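Local coordinates for protein split-Soret cytochrome c (Desulfovibrio desulfuricans, PDB 1H21) that carries two heme c groups and probably one [2Fe-2S] cluster per subunit of a homodimer, and may take part in electron transfer during sulfate reduction, at residues A[36-41]-A[166-171]; A[28-33]-A[174-179]; A[120-125]-A[137-142]. One frame throughout, in Å; residues are numbered along the deposited sequence.

Contact 1: residues A[36-41]-A[166-171]. Unlike the reference sequence in segment 166-171: C171 (reference Ala).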
loop_
_atom_site.group_PDB
_atom_site.type_symbol
_atom_site.label_atom_id
_atom_site.label_comp_id
_atom_site.label_asym_id
_atom_site.label_seq_id
_atom_site.Cartn_x
_atom_site.Cartn_y
_atom_site.Cartn_z
ATOM N N GLY A 36 14.555 9.168 9.914
ATOM C CA GLY A 36 13.316 8.590 10.385
ATOM C C GLY A 36 13.258 7.103 10.126
ATOM O O GLY A 36 12.779 6.352 10.979
ATOM N N TYR A 37 13.814 6.684 8.982
ATOM C CA TYR A 37 13.833 5.284 8.563
ATOM C C TYR A 37 14.442 4.366 9.629
ATOM O O TYR A 37 13.907 3.270 9.912
ATOM C CB TYR A 37 14.577 5.149 7.215
ATOM C CG TYR A 37 14.929 3.716 6.806
ATOM C CD1 TYR A 37 14.025 2.918 6.090
ATOM C CD2 TYR A 37 16.142 3.130 7.205
ATOM C CE1 TYR A 37 14.319 1.566 5.795
ATOM C CE2 TYR A 37 16.438 1.800 6.920
ATOM C CZ TYR A 37 15.529 1.022 6.223
ATOM O OH TYR A 37 15.825 -0.302 5.988
ATOM N N TRP A 38 15.545 4.810 10.229
ATOM C CA TRP A 38 16.224 4.023 11.243
ATOM C C TRP A 38 15.575 4.134 12.621
ATOM O O TRP A 38 15.625 3.196 13.405
ATOM C CB TRP A 38 17.686 4.443 11.331
ATOM C CG TRP A 38 18.396 4.418 10.032
ATOM C CD1 TRP A 38 18.597 5.471 9.203
ATOM C CD2 TRP A 38 18.998 3.281 9.400
ATOM N NE1 TRP A 38 19.287 5.068 8.084
ATOM C CE2 TRP A 38 19.547 3.726 8.179
ATOM C CE3 TRP A 38 19.120 1.927 9.740
ATOM C CZ2 TRP A 38 20.210 2.864 7.289
ATOM C CZ3 TRP A 38 19.781 1.062 8.846
ATOM C CH2 TRP A 38 20.313 1.541 7.639
ATOM N N TYR A 39 14.956 5.269 12.916
ATOM C CA TYR A 39 14.332 5.488 14.223
ATOM C C TYR A 39 13.430 4.356 14.709
ATOM O O TYR A 39 12.396 4.063 14.108
ATOM C CB TYR A 39 13.566 6.806 14.226
ATOM C CG TYR A 39 12.954 7.143 15.565
ATOM C CD1 TYR A 39 13.739 7.602 16.621
ATOM C CD2 TYR A 39 11.586 7.000 15.772
ATOM C CE1 TYR A 39 13.170 7.910 17.864
ATOM C CE2 TYR A 39 11.006 7.302 16.997
ATOM C CZ TYR A 39 11.802 7.753 18.038
ATOM O OH TYR A 39 11.206 8.020 19.250
ATOM N N LYS A 40 13.843 3.706 15.790
ATOM C CA LYS A 40 13.090 2.596 16.364
ATOM C C LYS A 40 12.785 1.506 15.316
ATOM O O LYS A 40 11.934 0.615 15.526
ATOM C CB LYS A 40 11.805 3.122 17.003
ATOM C CG LYS A 40 12.010 3.991 18.236
ATOM C CD LYS A 40 10.662 4.277 18.853
ATOM C CE LYS A 40 10.779 5.005 20.181
ATOM N NZ LYS A 40 9.413 5.191 20.799
ATOM N N GLY A 41 13.539 1.557 14.216
ATOM C CA GLY A 41 13.377 0.619 13.122
ATOM C C GLY A 41 12.027 0.741 12.450
ATOM O O GLY A 41 11.564 -0.247 11.863
ATOM N N GLN A 166 23.556 -3.849 3.464
ATOM C CA GLN A 166 23.510 -3.032 2.271
ATOM C C GLN A 166 22.115 -2.766 1.784
ATOM O O GLN A 166 21.791 -1.641 1.452
ATOM C CB GLN A 166 24.296 -3.697 1.143
ATOM C CG GLN A 166 25.794 -3.529 1.185
ATOM C CD GLN A 166 26.458 -4.710 0.577
ATOM O OE1 GLN A 166 26.444 -5.799 1.165
ATOM N NE2 GLN A 166 26.975 -4.551 -0.635
ATOM N N ARG A 167 21.278 -3.793 1.728
ATOM C CA ARG A 167 19.943 -3.556 1.214
ATOM C C ARG A 167 19.084 -2.760 2.188
ATOM O O ARG A 167 18.174 -2.033 1.770
ATOM C CB ARG A 167 19.284 -4.836 0.666
ATOM C CG ARG A 167 18.469 -5.627 1.625
ATOM C CD ARG A 167 16.995 -5.230 1.631
ATOM N NE ARG A 167 16.512 -5.304 3.008
ATOM C CZ ARG A 167 15.679 -4.434 3.568
ATOM N NH1 ARG A 167 15.190 -3.415 2.861
ATOM N NH2 ARG A 167 15.454 -4.500 4.870
ATOM N N SER A 168 19.380 -2.860 3.480
ATOM C CA SER A 168 18.636 -2.076 4.448
ATOM C C SER A 168 19.177 -0.634 4.374
ATOM O O SER A 168 18.460 0.318 4.660
ATOM C CB SER A 168 18.771 -2.652 5.853
ATOM O OG SER A 168 20.041 -2.388 6.406
ATOM N N GLU A 169 20.444 -0.484 3.984
ATOM C CA GLU A 169 21.038 0.839 3.820
ATOM C C GLU A 169 20.378 1.411 2.570
ATOM O O GLU A 169 19.931 2.552 2.556
ATOM C CB GLU A 169 22.553 0.732 3.615
ATOM C CG GLU A 169 23.270 2.067 3.363
ATOM C CD GLU A 169 23.208 3.042 4.539
ATOM O OE1 GLU A 169 23.360 2.618 5.699
ATOM O OE2 GLU A 169 23.040 4.257 4.291
ATOM N N ARG A 170 20.273 0.586 1.535
ATOM C CA ARG A 170 19.646 0.985 0.279
ATOM C C ARG A 170 18.214 1.472 0.485
ATOM O O ARG A 170 17.855 2.545 -0.005
ATOM C CB ARG A 170 19.620 -0.180 -0.717
ATOM C CG ARG A 170 18.853 0.118 -2.009
ATOM C CD ARG A 170 18.295 -1.160 -2.591
ATOM N NE ARG A 170 17.513 -0.978 -3.813
ATOM C CZ ARG A 170 16.202 -1.203 -3.891
ATOM N NH1 ARG A 170 15.520 -1.602 -2.813
ATOM N NH2 ARG A 170 15.575 -1.074 -5.057
ATOM N N CYS A 171 17.392 0.690 1.186
ATOM C CA CYS A 171 16.009 1.103 1.389
ATOM C C CYS A 171 15.937 2.392 2.195
ATOM O O CYS A 171 15.096 3.254 1.918
ATOM C CB CYS A 171 15.120 -0.037 1.942
ATOM S SG CYS A 171 14.592 -1.289 0.642
#
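The Y37 ring takes the backbone of C171 on one face, its C atom 4.0 Å above the ring plane and offset toward the rim, while CD1 of W38 lies at the ring edge, in plane. One face of the W38 indole in turn receives CD2 of Y37, directly over its centre, so the two neighbouring aromatics reach the other helix as a packed pair. This is helix-helix packing: the C-terminal part of helix 26-38 packs on the first turns of helix 165-192, next to the probable [2Fe-2S] site, for which C171 is an inferred ligand. CB of Y37 leaves the backbone toward 166-171, CG stands anti to the backbone N (chi1 168°), and the ring's OH comes 3.0 Å from the carbonyl O of S168. Alongside, CE1 of Y37 packs 4.2 Å from CB of C171, adding an apolar component.

W38 touches with CZ2 and CH2 of its six-membered ring. CZ2 lies 3.5 Å from OE1 of E169, whose side chain crosses the indole at about a right angle, with carboxylate and ring planes 32° apart. That carboxylate has firmer partners outside the two segments: OE1 accepts from the backbone N of V133, and OE2 is shared by the OH of Y34, whose ring meets W38 edge-to-face, and NE of R173. K224 of the second subunit packs against R167. The OG of S168 is hydrogen-bonded to the backbone O of K165 and stands 4.1 Å from CH2 of W38.

Contact 2: residues A[28-33]-A[174-179]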
loop_
_atom_site.group_PDB
_atom_site.type_symbol
_atom_site.label_atom_id
_atom_site.label_comp_id
_atom_site.label_asym_id
_atom_site.label_seq_id
_atom_site.Cartn_x
_atom_site.Cartn_y
_atom_site.Cartn_z
ATOM N N GLU A 28 16.134 19.075 3.300
ATOM C CA GLU A 28 15.845 18.812 4.704
ATOM C C GLU A 28 15.010 17.517 4.788
ATOM O O GLU A 28 15.284 16.619 5.603
ATOM C CB GLU A 28 15.078 19.984 5.340
ATOM C CG GLU A 28 14.919 19.826 6.866
ATOM C CD GLU A 28 13.942 20.817 7.521
ATOM O OE1 GLU A 28 13.112 21.470 6.823
ATOM O OE2 GLU A 28 13.991 20.912 8.777
ATOM N N CYS A 29 14.023 17.409 3.904
ATOM C CA CYS A 29 13.156 16.245 3.859
ATOM C C CYS A 29 13.882 14.937 3.595
ATOM O O CYS A 29 13.672 13.956 4.315
ATOM C CB CYS A 29 12.071 16.457 2.826
ATOM S SG CYS A 29 10.878 17.591 3.459
ATOM N N ALA A 30 14.731 14.922 2.576
ATOM C CA ALA A 30 15.479 13.724 2.225
ATOM C C ALA A 30 16.223 13.227 3.465
ATOM O O ALA A 30 16.174 12.043 3.856
ATOM C CB ALA A 30 16.473 14.059 1.095
ATOM N N GLN A 31 16.811 14.197 4.146
ATOM C CA GLN A 31 17.603 13.985 5.341
ATOM C C GLN A 31 16.831 13.380 6.514
ATOM O O GLN A 31 17.209 12.333 7.059
ATOM C CB GLN A 31 18.175 15.326 5.727
ATOM C CG GLN A 31 18.912 15.311 7.001
ATOM C CD GLN A 31 20.354 15.007 6.822
ATOM O OE1 GLN A 31 20.936 15.189 5.745
ATOM N NE2 GLN A 31 20.967 14.581 7.893
ATOM N N VAL A 32 15.770 14.067 6.922
ATOM C CA VAL A 32 14.934 13.605 8.034
ATOM C C VAL A 32 14.291 12.232 7.726
ATOM O O VAL A 32 14.156 11.390 8.621
ATOM C CB VAL A 32 13.847 14.660 8.375
ATOM C CG1 VAL A 32 13.014 14.205 9.567
ATOM C CG2 VAL A 32 14.508 15.990 8.666
ATOM N N ALA A 33 13.911 12.020 6.461
ATOM C CA ALA A 33 13.316 10.755 6.010
ATOM C C ALA A 33 14.311 9.642 6.243
ATOM O O ALA A 33 13.957 8.609 6.811
ATOM C CB ALA A 33 12.932 10.814 4.521
ATOM N N LEU A 174 16.589 5.164 -0.268
ATOM C CA LEU A 174 15.456 5.295 -1.173
ATOM C C LEU A 174 14.366 6.090 -0.482
ATOM O O LEU A 174 13.683 6.899 -1.112
ATOM C CB LEU A 174 14.911 3.934 -1.583
ATOM C CG LEU A 174 15.758 3.078 -2.529
ATOM C CD1 LEU A 174 14.972 1.813 -2.862
ATOM C CD2 LEU A 174 16.088 3.844 -3.793
ATOM N N THR A 175 14.218 5.880 0.819
ATOM C CA THR A 175 13.222 6.631 1.582
ATOM C C THR A 175 13.462 8.146 1.399
ATOM O O THR A 175 12.524 8.919 1.187
ATOM C CB THR A 175 13.274 6.267 3.077
ATOM O OG1 THR A 175 12.949 4.884 3.236
ATOM C CG2 THR A 175 12.278 7.068 3.843
ATOM N N ALA A 176 14.741 8.526 1.392
ATOM C CA ALA A 176 15.189 9.908 1.237
ATOM C C ALA A 176 14.911 10.430 -0.148
ATOM O O ALA A 176 14.351 11.506 -0.294
ATOM C CB ALA A 176 16.648 9.997 1.530
ATOM N N ASP A 177 15.273 9.659 -1.164
ATOM C CA ASP A 177 15.020 10.066 -2.538
ATOM C C ASP A 177 13.529 10.295 -2.787
ATOM O O ASP A 177 13.149 11.206 -3.525
ATOM C CB ASP A 177 15.493 8.992 -3.522
ATOM C CG ASP A 177 16.999 8.796 -3.525
ATOM O OD1 ASP A 177 17.767 9.784 -3.459
ATOM O OD2 ASP A 177 17.434 7.634 -3.647
ATOM N N ALA A 178 12.692 9.426 -2.219
ATOM C CA ALA A 178 11.242 9.526 -2.395
ATOM C C ALA A 178 10.697 10.725 -1.630
ATOM O O ALA A 178 9.773 11.405 -2.095
ATOM C CB ALA A 178 10.580 8.263 -1.930
ATOM N N ALA A 179 11.273 10.965 -0.453
ATOM C CA ALA A 179 10.904 12.095 0.393
ATOM C C ALA A 179 11.256 13.378 -0.370
ATOM O O ALA A 179 10.430 14.288 -0.495
ATOM C CB ALA A 179 11.683 12.040 1.695
#
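A30 and A176 bring their CA atoms to 4.0 Å where segments 28-33 of helix 26-38 and 174-179 of helix 165-192 run roughly antiparallel, at 150° between the N-to-C directions of these segments and with only 7.4 Å between their axes. Such a close approach rests on alanine, which keeps the facing surfaces shallow enough for each methyl to settle against the backbone of the other helix. CB of A176 lies against the carbonyl O of A30, and CB of A30 reaches back to the carbonyl O of A176, 3.6 Å away. Next to this exchange, CA of A30 makes a CA-H...O contact of 3.5 Å with O of A176.

A33 and A179 both direct CB toward the opposite helix, where the methyls meet at 3.3 Å, a tight fit in the model. The methyl of A179 also packs on the backbone O of C29, 3.8 Å away. T175 divides its two branches between two jobs. OG1 sits anti to the carbonyl carbon (chi1 -63°) and is hydrogen-bonded to the backbone O of C171, one turn earlier in its helix; CG2 is left to pack 3.9 Å from CB of A33.

Around the pair, S51 of helix 44-60 touches both A33 and A179, F124 covers A30 and A176, and C44, an inferred ligand of the probable [2Fe-2S] cluster, lies against T175. No hydrogen bond crosses between the segments, so the helices are joined here by close apolar packing and by carbonyl oxygens resting on CH groups, all of it buried.

Contact 3: residues A[120-125]-A[137-142]; sequences KLPIFN and LPMSAS
M139 lays its side chain over the backbone of the opposite segment, CG 3.2 Å and SD 3.5 Å from the carbonyl O of P122. The chain then bends at chi3 (9°), which carries CE back to CB of K120, 3.6 Å away. CB of K120 is where that contact ends, since the rest of the lysine chain extends away from 137-142.

CB of M139 lies 3.5 Å from O of L121, beside a single antiparallel beta bridge, L121 with S140 as a hydrogen-bonded pair, between two segments of the connection from helix 102-118 to helix 147-158. N of L121 donates to O of S140 over 3.1 Å, almost straight at 171°. The return bond, from N of S140 to O of L121, is 3.0 Å long. CA of M139 adds a CA-H...O contact to the same oxygen of L121.

The peptide bond before P122 is cis, and the ring's CD packs 3.9 Å from O of P138; that oxygen accepts a hydrogen bond from NE1 of W154 on helix 147-158. L121 turns its side chain the other way, onto W115, Y116 and L174. Two reciprocal backbone bonds thus pair L121 with S140 without any regular strand, while the thioether of M139 lies against O of P122 and CB of K120.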
loop_
_atom_site.group_PDB
_atom_site.type_symbol
_atom_site.label_atom_id
_atom_site.label_comp_id
_atom_site.label_asym_id
_atom_site.label_seq_id
_atom_site.Cartn_x
_atom_site.Cartn_y
_atom_site.Cartn_z
ATOM N N LYS A 120 17.120 5.802 -11.876
ATOM C CA LYS A 120 18.116 4.902 -11.303
ATOM C C LYS A 120 18.343 5.448 -9.915
ATOM O O LYS A 120 18.721 6.608 -9.762
ATOM C CB LYS A 120 19.421 4.945 -12.082
ATOM C CG LYS A 120 19.318 4.458 -13.500
ATOM C CD LYS A 120 20.690 4.105 -13.999
ATOM C CE LYS A 120 20.625 3.667 -15.433
ATOM N NZ LYS A 120 21.849 2.900 -15.806
ATOM N N LEU A 121 18.050 4.626 -8.915
ATOM C CA LEU A 121 18.175 5.006 -7.507
ATOM C C LEU A 121 18.989 3.939 -6.754
ATOM O O LEU A 121 19.243 2.842 -7.288
ATOM C CB LEU A 121 16.768 5.128 -6.890
ATOM C CG LEU A 121 15.744 6.016 -7.616
ATOM C CD1 LEU A 121 14.336 5.616 -7.233
ATOM C CD2 LEU A 121 16.001 7.492 -7.319
ATOM N N PRO A 122 19.489 4.273 -5.547
ATOM C CA PRO A 122 19.343 5.551 -4.848
ATOM C C PRO A 122 20.274 6.629 -5.408
ATOM O O PRO A 122 21.225 6.348 -6.141
ATOM C CB PRO A 122 19.755 5.192 -3.431
ATOM C CG PRO A 122 20.863 4.223 -3.676
ATOM C CD PRO A 122 20.227 3.315 -4.703
ATOM N N ILE A 123 19.975 7.861 -5.047
ATOM C CA ILE A 123 20.749 9.020 -5.450
ATOM C C ILE A 123 21.327 9.614 -4.156
ATOM O O ILE A 123 22.511 9.957 -4.087
ATOM C CB ILE A 123 19.831 10.034 -6.169
ATOM C CG1 ILE A 123 19.427 9.474 -7.536
ATOM C CG2 ILE A 123 20.497 11.384 -6.290
ATOM C CD1 ILE A 123 18.393 10.328 -8.302
ATOM N N PHE A 124 20.498 9.660 -3.115
ATOM C CA PHE A 124 20.872 10.194 -1.805
ATOM C C PHE A 124 22.028 9.423 -1.184
ATOM O O PHE A 124 22.135 8.196 -1.332
ATOM C CB PHE A 124 19.658 10.161 -0.853
ATOM C CG PHE A 124 19.948 10.642 0.558
ATOM C CD1 PHE A 124 19.790 11.976 0.902
ATOM C CD2 PHE A 124 20.319 9.739 1.555
ATOM C CE1 PHE A 124 19.996 12.405 2.225
ATOM C CE2 PHE A 124 20.526 10.152 2.875
ATOM C CZ PHE A 124 20.366 11.485 3.214
ATOM N N ASN A 125 22.884 10.154 -0.481
ATOM C CA ASN A 125 24.044 9.578 0.204
ATOM C C ASN A 125 24.145 10.328 1.544
ATOM O O ASN A 125 24.246 11.559 1.564
ATOM C CB ASN A 125 25.309 9.803 -0.637
ATOM C CG ASN A 125 26.460 8.914 -0.206
ATOM O OD1 ASN A 125 26.641 8.622 0.992
ATOM N ND2 ASN A 125 27.234 8.449 -1.185
ATOM N N LEU A 137 26.649 2.602 -3.251
ATOM C CA LEU A 137 25.718 1.513 -3.549
ATOM C C LEU A 137 25.359 1.527 -5.030
ATOM O O LEU A 137 25.308 2.593 -5.651
ATOM C CB LEU A 137 24.452 1.598 -2.683
ATOM C CG LEU A 137 24.630 1.196 -1.215
ATOM C CD1 LEU A 137 23.427 1.609 -0.374
ATOM C CD2 LEU A 137 24.891 -0.306 -1.112
ATOM N N PRO A 138 25.190 0.337 -5.634
ATOM C CA PRO A 138 24.841 0.217 -7.054
ATOM C C PRO A 138 23.461 0.813 -7.231
ATOM O O PRO A 138 22.617 0.693 -6.348
ATOM C CB PRO A 138 24.782 -1.298 -7.275
ATOM C CG PRO A 138 25.602 -1.867 -6.163
ATOM C CD PRO A 138 25.252 -0.990 -5.002
ATOM N N MET A 139 23.229 1.449 -8.365
ATOM C CA MET A 139 21.937 2.064 -8.632
ATOM C C MET A 139 21.235 1.282 -9.733
ATOM O O MET A 139 21.896 0.694 -10.598
ATOM C CB MET A 139 22.130 3.515 -9.094
ATOM C CG MET A 139 22.823 4.428 -8.101
ATOM S SD MET A 139 23.342 5.965 -8.890
ATOM C CE MET A 139 22.562 5.885 -10.493
ATOM N N SER A 140 19.904 1.292 -9.721
ATOM C CA SER A 140 19.128 0.603 -10.744
ATOM C C SER A 140 17.709 1.135 -10.799
ATOM O O SER A 140 17.246 1.809 -9.872
ATOM C CB SER A 140 19.120 -0.916 -10.511
ATOM O OG SER A 140 18.549 -1.261 -9.260
ATOM N N ALA A 141 17.067 0.920 -11.937
ATOM C CA ALA A 141 15.692 1.339 -12.128
ATOM C C ALA A 141 14.878 0.081 -11.872
ATOM O O ALA A 141 15.162 -0.973 -12.441
ATOM C CB ALA A 141 15.489 1.823 -13.546
ATOM N N SER A 142 13.883 0.179 -11.006
ATOM C CA SER A 142 13.063 -0.969 -10.662
ATOM C C SER A 142 11.993 -1.308 -11.692
ATOM O O SER A 142 11.730 -2.477 -11.950
ATOM C CB SER A 142 12.402 -0.718 -9.309
ATOM O OG SER A 142 11.701 0.512 -9.335
#

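How the contacts relate
Along the chain the three contacts are concentric: 28-33 pairs with 174-179 outermost, 36-41 with 166-171 next, and 120-125 with 137-142 innermost. Contacts 1 and 2 are successive stations, with centres about 11 Å apart, on the same pair of helices, 26-38 and 165-192, and they meet where CD1 of Y37 packs on OG1 of T175. Contact 3, its centre about 15 Å from that of contact 1 and about 13 Å from that of contact 2, sits in the loop region between helices 102-118 and 147-158. D177 ties it to helix 165-192 through probable hydrogen bonds to N of I123 and F124, while L137 packs on E169 and R170. Helix 165-192, which carries the inferred cluster ligand C171, therefore takes part in or touches all three.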